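Local coordinates for CCHC-type domain-containing protein (Trypanosoma brucei brucei, PDB 7C4C) that binds zinc and nucleotides and probably trims RNA from the 3' end as an RNase D-like exonuclease, at residues 9-14 and 194-199; 122-127 and 201-206. All coordinates share one frame; numbering follows the deposited sequence.

Contact 1 (9-14 and 194-199). With ZN (zinc ion), chain E.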
loop_
_atom_site.group_PDB
_atom_site.type_symbol
_atom_site.label_atom_id
_atom_site.label_comp_id
_atom_site.label_asym_id
_atom_site.label_seq_id
_atom_site.Cartn_x
_atom_site.Cartn_y
_atom_site.Cartn_z
ATOM N N SER A 9 2.214 -12.787 6.629
ATOM C CA SER A 9 3.360 -11.956 7.015
ATOM C C SER A 9 4.632 -12.769 7.250
ATOM O O SER A 9 5.610 -12.244 7.794
ATOM C CB SER A 9 3.029 -11.141 8.267
ATOM O OG SER A 9 2.267 -9.990 7.948
HETATM N N MSE A 10 4.645 -14.039 6.865
HETATM C CA MSE A 10 5.857 -14.837 6.890
HETATM C C MSE A 10 6.849 -14.409 5.809
HETATM O O MSE A 10 8.032 -14.701 5.893
HETATM C CB MSE A 10 5.513 -16.307 6.713
HETATM C CG MSE A 10 6.546 -17.239 7.295
HETATM SE SE MSE A 10 6.405 -17.361 9.241
HETATM C CE MSE A 10 7.352 -15.763 9.827
ATOM N N ILE A 11 6.335 -13.716 4.790
ATOM C CA ILE A 11 7.156 -13.262 3.668
ATOM C C ILE A 11 8.289 -12.362 4.151
ATOM O O ILE A 11 9.421 -12.429 3.643
ATOM C CB ILE A 11 6.259 -12.547 2.640
ATOM C CG1 ILE A 11 5.398 -13.573 1.891
ATOM C CG2 ILE A 11 7.083 -11.671 1.692
ATOM C CD1 ILE A 11 4.336 -12.968 1.016
ATOM N N LEU A 12 8.009 -11.520 5.146
ATOM C CA LEU A 12 9.018 -10.608 5.669
ATOM C C LEU A 12 10.227 -11.336 6.236
ATOM O O LEU A 12 11.274 -10.717 6.443
ATOM C CB LEU A 12 8.398 -9.722 6.745
ATOM C CG LEU A 12 7.390 -8.721 6.183
ATOM C CD1 LEU A 12 6.811 -7.869 7.283
ATOM C CD2 LEU A 12 8.058 -7.851 5.134
ATOM N N LYS A 13 10.115 -12.633 6.491
ATOM C CA LYS A 13 11.215 -13.382 7.065
ATOM C C LYS A 13 11.933 -14.246 6.036
ATOM O O LYS A 13 12.730 -15.104 6.416
ATOM C CB LYS A 13 10.713 -14.232 8.234
ATOM C CG LYS A 13 10.031 -13.412 9.324
ATOM C CD LYS A 13 10.250 -14.030 10.704
ATOM C CE LYS A 13 9.319 -13.423 11.757
ATOM N NZ LYS A 13 9.373 -14.159 13.070
ATOM N N TYR A 14 11.682 -14.038 4.753
ATOM C CA TYR A 14 12.389 -14.796 3.723
ATOM C C TYR A 14 13.855 -14.383 3.704
ATOM O O TYR A 14 14.148 -13.189 3.538
ATOM C CB TYR A 14 11.780 -14.561 2.340
ATOM C CG TYR A 14 10.429 -15.192 2.082
ATOM C CD1 TYR A 14 9.765 -15.928 3.055
ATOM C CD2 TYR A 14 9.825 -15.056 0.833
ATOM C CE1 TYR A 14 8.530 -16.504 2.786
ATOM C CE2 TYR A 14 8.608 -15.623 0.561
ATOM C CZ TYR A 14 7.962 -16.338 1.534
ATOM O OH TYR A 14 6.746 -16.893 1.218
ATOM N N HIS A 194 8.283 -6.623 0.212
ATOM C CA HIS A 194 7.103 -5.786 0.390
ATOM C C HIS A 194 6.132 -5.976 -0.760
ATOM O O HIS A 194 4.915 -5.946 -0.559
ATOM C CB HIS A 194 7.487 -4.314 0.494
ATOM C CG HIS A 194 8.385 -3.995 1.646
ATOM N ND1 HIS A 194 9.334 -2.995 1.588
ATOM C CD2 HIS A 194 8.459 -4.516 2.894
ATOM C CE1 HIS A 194 9.964 -2.923 2.747
ATOM N NE2 HIS A 194 9.452 -3.835 3.555
ATOM N N ILE A 195 6.657 -6.168 -1.972
ATOM C CA ILE A 195 5.799 -6.279 -3.151
ATOM C C ILE A 195 4.966 -7.546 -3.083
ATOM O O ILE A 195 3.747 -7.516 -3.282
ATOM C CB ILE A 195 6.642 -6.229 -4.440
ATOM C CG1 ILE A 195 7.275 -4.836 -4.603
ATOM C CG2 ILE A 195 5.798 -6.651 -5.672
ATOM C CD1 ILE A 195 8.263 -4.753 -5.771
ATOM N N LEU A 196 5.604 -8.682 -2.797
ATOM C CA LEU A 196 4.854 -9.933 -2.722
ATOM C C LEU A 196 3.869 -9.913 -1.558
ATOM O O LEU A 196 2.716 -10.349 -1.700
ATOM C CB LEU A 196 5.817 -11.116 -2.601
ATOM C CG LEU A 196 5.180 -12.506 -2.633
ATOM C CD1 LEU A 196 4.705 -12.826 -4.052
ATOM C CD2 LEU A 196 6.171 -13.557 -2.154
ATOM N N LEU A 197 4.302 -9.414 -0.396
ATOM C CA LEU A 197 3.378 -9.302 0.726
ATOM C C LEU A 197 2.175 -8.472 0.326
ATOM O O LEU A 197 1.031 -8.820 0.642
ATOM C CB LEU A 197 4.090 -8.690 1.939
ATOM C CG LEU A 197 3.352 -8.392 3.246
ATOM C CD1 LEU A 197 4.349 -8.281 4.386
ATOM C CD2 LEU A 197 2.623 -7.099 3.158
ATOM N N LEU A 198 2.413 -7.381 -0.394
ATOM C CA LEU A 198 1.317 -6.499 -0.773
ATOM C C LEU A 198 0.347 -7.201 -1.715
ATOM O O LEU A 198 -0.873 -7.030 -1.591
ATOM C CB LEU A 198 1.874 -5.227 -1.398
ATOM C CG LEU A 198 0.843 -4.156 -1.703
ATOM C CD1 LEU A 198 0.206 -3.654 -0.397
ATOM C CD2 LEU A 198 1.500 -3.020 -2.482
ATOM N N SER A 199 0.861 -8.023 -2.645
ATOM C CA SER A 199 -0.033 -8.701 -3.583
ATOM C C SER A 199 -1.019 -9.625 -2.887
ATOM O O SER A 199 -2.093 -9.888 -3.443
ATOM C CB SER A 199 0.754 -9.497 -4.616
ATOM O OG SER A 199 1.360 -10.620 -4.021
HETATM ZN ZN ZN E . 10.942 -4.695 5.014
HETATM O O HOH W 1 11.457 -6.977 4.808
#

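Contact 2 (122-127 and 201-206). With 5GP (guanosine-5'-monophosphate), chain P.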
loop_
_atom_site.group_PDB
_atom_site.type_symbol
_atom_site.label_atom_id
_atom_site.label_comp_id
_atom_site.label_asym_id
_atom_site.label_seq_id
_atom_site.Cartn_x
_atom_site.Cartn_y
_atom_site.Cartn_z
ATOM N N LEU A 122 2.067 -6.857 -13.563
ATOM C CA LEU A 122 1.022 -6.190 -12.779
ATOM C C LEU A 122 1.703 -5.200 -11.844
ATOM O O LEU A 122 2.532 -5.606 -11.020
ATOM C CB LEU A 122 0.195 -7.196 -11.982
ATOM C CG LEU A 122 -0.763 -6.564 -10.981
ATOM C CD1 LEU A 122 -1.898 -5.944 -11.754
ATOM C CD2 LEU A 122 -1.310 -7.584 -9.985
ATOM N N ASP A 123 1.375 -3.903 -11.968
ATOM C CA ASP A 123 2.033 -2.870 -11.164
ATOM C C ASP A 123 1.141 -2.560 -9.959
ATOM O O ASP A 123 0.016 -2.068 -10.120
ATOM C CB ASP A 123 2.323 -1.630 -12.013
ATOM C CG ASP A 123 3.072 -0.528 -11.237
ATOM O OD1 ASP A 123 3.411 -0.738 -10.050
ATOM O OD2 ASP A 123 3.396 0.520 -11.849
ATOM N N LEU A 124 1.630 -2.841 -8.744
ATOM C CA LEU A 124 0.746 -2.692 -7.580
ATOM C C LEU A 124 0.586 -1.249 -7.136
ATOM O O LEU A 124 -0.451 -0.905 -6.560
ATOM C CB LEU A 124 1.210 -3.530 -6.387
ATOM C CG LEU A 124 1.356 -5.024 -6.686
ATOM C CD1 LEU A 124 2.140 -5.710 -5.565
ATOM C CD2 LEU A 124 0.008 -5.645 -6.857
ATOM N N GLN A 125 1.589 -0.400 -7.353
ATOM C CA GLN A 125 1.359 1.027 -7.162
ATOM C C GLN A 125 0.218 1.490 -8.048
ATOM O O GLN A 125 -0.661 2.240 -7.605
ATOM C CB GLN A 125 2.622 1.831 -7.473
ATOM C CG GLN A 125 2.520 3.305 -7.101
ATOM C CD GLN A 125 3.690 4.157 -7.604
ATOM O OE1 GLN A 125 3.913 4.256 -8.805
ATOM N NE2 GLN A 125 4.418 4.799 -6.683
ATOM N N VAL A 126 0.211 1.041 -9.303
ATOM C CA VAL A 126 -0.882 1.378 -10.207
ATOM C C VAL A 126 -2.173 0.747 -9.704
ATOM O O VAL A 126 -3.250 1.348 -9.792
ATOM C CB VAL A 126 -0.536 0.936 -11.647
ATOM C CG1 VAL A 126 -1.782 0.772 -12.502
ATOM C CG2 VAL A 126 0.418 1.930 -12.283
ATOM N N PHE A 127 -2.079 -0.455 -9.125
ATOM C CA PHE A 127 -3.264 -1.074 -8.548
ATOM C C PHE A 127 -3.851 -0.198 -7.449
ATOM O O PHE A 127 -5.058 0.075 -7.430
ATOM C CB PHE A 127 -2.919 -2.457 -8.010
ATOM C CG PHE A 127 -4.087 -3.385 -7.928
ATOM C CD1 PHE A 127 -5.372 -2.911 -7.738
ATOM C CD2 PHE A 127 -3.896 -4.748 -8.065
ATOM C CE1 PHE A 127 -6.446 -3.784 -7.677
ATOM C CE2 PHE A 127 -4.966 -5.625 -8.002
ATOM C CZ PHE A 127 -6.241 -5.144 -7.810
ATOM N N TYR A 201 -2.728 -8.852 -0.338
ATOM C CA TYR A 201 -3.861 -8.010 0.023
ATOM C C TYR A 201 -4.673 -7.548 -1.183
ATOM O O TYR A 201 -5.894 -7.412 -1.072
ATOM C CB TYR A 201 -3.382 -6.783 0.804
ATOM C CG TYR A 201 -2.839 -7.077 2.191
ATOM C CD1 TYR A 201 -1.491 -7.373 2.389
ATOM C CD2 TYR A 201 -3.669 -7.042 3.303
ATOM C CE1 TYR A 201 -0.987 -7.639 3.660
ATOM C CE2 TYR A 201 -3.178 -7.303 4.578
ATOM C CZ TYR A 201 -1.840 -7.601 4.750
ATOM O OH TYR A 201 -1.364 -7.858 6.018
ATOM N N LEU A 202 -4.040 -7.318 -2.334
ATOM C CA LEU A 202 -4.714 -6.700 -3.475
ATOM C C LEU A 202 -5.238 -7.705 -4.492
ATOM O O LEU A 202 -6.304 -7.483 -5.077
ATOM C CB LEU A 202 -3.772 -5.716 -4.178
ATOM C CG LEU A 202 -3.331 -4.589 -3.253
ATOM C CD1 LEU A 202 -2.398 -3.598 -3.933
ATOM C CD2 LEU A 202 -4.566 -3.905 -2.728
ATOM N N VAL A 203 -4.523 -8.804 -4.710
ATOM C CA VAL A 203 -4.855 -9.786 -5.737
ATOM C C VAL A 203 -5.642 -10.922 -5.101
ATOM O O VAL A 203 -5.195 -11.516 -4.110
ATOM C CB VAL A 203 -3.583 -10.318 -6.417
ATOM C CG1 VAL A 203 -3.933 -11.218 -7.590
ATOM C CG2 VAL A 203 -2.725 -9.165 -6.877
ATOM N N GLY A 204 -6.804 -11.230 -5.669
ATOM C CA GLY A 204 -7.651 -12.287 -5.139
ATOM C C GLY A 204 -8.330 -11.938 -3.830
ATOM O O GLY A 204 -8.381 -12.778 -2.922
ATOM N N ASN A 205 -8.848 -10.716 -3.704
ATOM C CA ASN A 205 -9.535 -10.253 -2.500
ATOM C C ASN A 205 -10.856 -9.618 -2.920
ATOM O O ASN A 205 -10.868 -8.575 -3.583
ATOM C CB ASN A 205 -8.657 -9.269 -1.720
ATOM C CG ASN A 205 -9.357 -8.668 -0.505
ATOM O OD1 ASN A 205 -10.499 -9.001 -0.193
ATOM N ND2 ASN A 205 -8.661 -7.781 0.193
ATOM N N LYS A 206 -11.968 -10.237 -2.515
ATOM C CA LYS A 206 -13.287 -9.769 -2.926
ATOM C C LYS A 206 -13.650 -8.409 -2.347
ATOM O O LYS A 206 -14.617 -7.802 -2.809
ATOM C CB LYS A 206 -14.351 -10.800 -2.547
ATOM C CG LYS A 206 -14.082 -11.564 -1.252
ATOM C CD LYS A 206 -14.887 -12.864 -1.234
ATOM C CE LYS A 206 -14.711 -13.650 0.062
ATOM N NZ LYS A 206 -15.398 -14.983 0.013
HETATM P P 5GP P . 5.819 10.713 -3.598
HETATM O O1P 5GP P . 4.481 11.307 -3.218
HETATM O O2P 5GP P . 6.570 11.519 -4.632
HETATM O O3P 5GP P . 6.674 10.260 -2.437
HETATM O "O5'" 5GP P . 5.452 9.351 -4.346
HETATM C "C5'" 5GP P . 6.367 8.261 -4.377
HETATM C "C4'" 5GP P . 6.301 7.507 -5.685
HETATM O "O4'" 5GP P . 5.986 8.429 -6.767
HETATM C "C3'" 5GP P . 7.589 6.810 -6.124
HETATM O "O3'" 5GP P . 7.752 5.511 -5.573
HETATM C "C2'" 5GP P . 7.484 6.816 -7.642
HETATM O "O2'" 5GP P . 6.633 5.770 -8.092
HETATM C "C1'" 5GP P . 6.797 8.159 -7.891
HETATM N N9 5GP P . 7.770 9.270 -8.022
HETATM C C8 5GP P . 7.641 10.477 -7.438
HETATM N N7 5GP P . 8.700 11.259 -7.754
HETATM C C5 5GP P . 9.507 10.528 -8.554
HETATM C C6 5GP P . 10.714 10.802 -9.180
HETATM O O6 5GP P . 11.244 11.925 -9.028
HETATM N N1 5GP P . 11.298 9.859 -9.936
HETATM C C2 5GP P . 10.734 8.650 -10.099
HETATM N N2 5GP P . 11.334 7.702 -10.867
HETATM N N3 5GP P . 9.557 8.361 -9.501
HETATM C C4 5GP P . 8.921 9.282 -8.726
#

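Contact 1 (9-14 and 194-199)
Ile11 and Leu12 carry most of the apolar packing between the turn 9-14 and the helical segment 194-199. The CD1 tip of Ile11 comes down on Leu196, 3.7 Å from CD2 of that leucine, and the two side chains cross at about a right angle. Ile11 CD1 also lies 3.8 Å from Leu197 CA, so the same methyl touches the helix backbone. Its position follows from the torsions: CG1 stands beside the backbone N and anti to the carbonyl carbon (chi1 -73°), and CD1 then runs on extended, while the CG2 branch is left to face Leu197 CB. Leu12 meets Leu197 chiefly at one methyl, Leu197 CD1, which is 3.6 Å from Leu12 CG and touches both of its terminal carbons as well.

Two aromatic rings take part more lightly. Leu196 CD2 approaches Tyr14 CE2 obliquely at 4.2 Å, while Ile11 CA covers part of one face of the tyrosine ring, off centre. At the other end, Leu12 CD2 lies at the edge of the His194 imidazole, 4.0 Å from CD2 and near the ring plane.

No hydrogen bond crosses between the segments. The turn is held by Tyr14 N bonding to Ile11 O at 3.0 Å. His194 NE2 binds the zinc ion, which also carries a water and Glu158.

The contact thus packs the N-terminal turn, just ahead of edge strand 16-19, onto helix 182-202 of the exonuclease domain, beside this zinc site. Tyr14 O accepts from Arg193, a second link to that helix, whose Leu197 also touches Leu148 of helix 144-152, whereas Leu196 also reaches Leu99 of strand 97-100.

Contact 2 (122-127 and 201-206)
With CG anti to the backbone N (chi1 -156°), the Phe127 ring reaches out to Leu202 at the end of helix 182-202, whose own CG stands beside its backbone N instead. The two side chains then slide past each other in opposite directions. Leu202 CB lies 4.2 Å from the centroid of the Phe127 ring, 21° off the ring normal, a CH-pi contact over the face. The offset is toward the rim, with CD2 and CE2 nearest. Farther along the same rim, Phe127 CZ touches the carbonyl oxygen of Leu202 at 3.6 Å, a van der Waals approach.

Val203, the first residue to leave helical geometry, adds the other apolar patch. Its CG2 methyl packs 3.8 Å from Leu122 CD2 and reaches Phe127 CE2 obliquely. Leu124 closes the group more loosely, with CD2 at 4.3 Å from Leu202 CD1.

No hydrogen bond joins the segments, but each has its own. Asp123 N-caps helix 124-136 through a weak bond from Gln125 N to OD1. Beyond the helix end at Leu202, Asn205 ND2 bonds in the carbonyl plane to Tyr201 O at 3.1 Å, nearly straight at 165°. On another side of helix 124-136, extended Gln125 donates from NE2 to O2' of a guanosine monophosphate at 2.8 Å; Arg141 and Ser142 hold its amide as well.

Helix 212-226 also packs on Phe127, through Val212 and Val215. Edge strand 121-123 running straight into a helix, with the C-terminal end of another helix against their junction, belongs to the mixed alpha/beta core of the RNase H-like exonuclease domain.

How the contacts relate
Helix 182-202 serves both contacts, whose centres are 14 Å apart: contact 1 uses its later middle turns, contact 2 its last residues and the loop beyond. The two touch directly, since Leu124 CD1 packs against Ile195 O at 3.3 Å. Contact 2 is buried, whereas contact 1 is partly buried, with an exposed residue in its turn. They also lie near different edges of the sheet, contact 1 by strand 16-19 and contact 2 by strand 121-123. Both depend on apolar packing without a hydrogen bond across. Contact 1 brings an oblique tyrosine approach and a zinc-bound histidine to its methyls, contact 2 a CH-pi contact over a phenylalanine face.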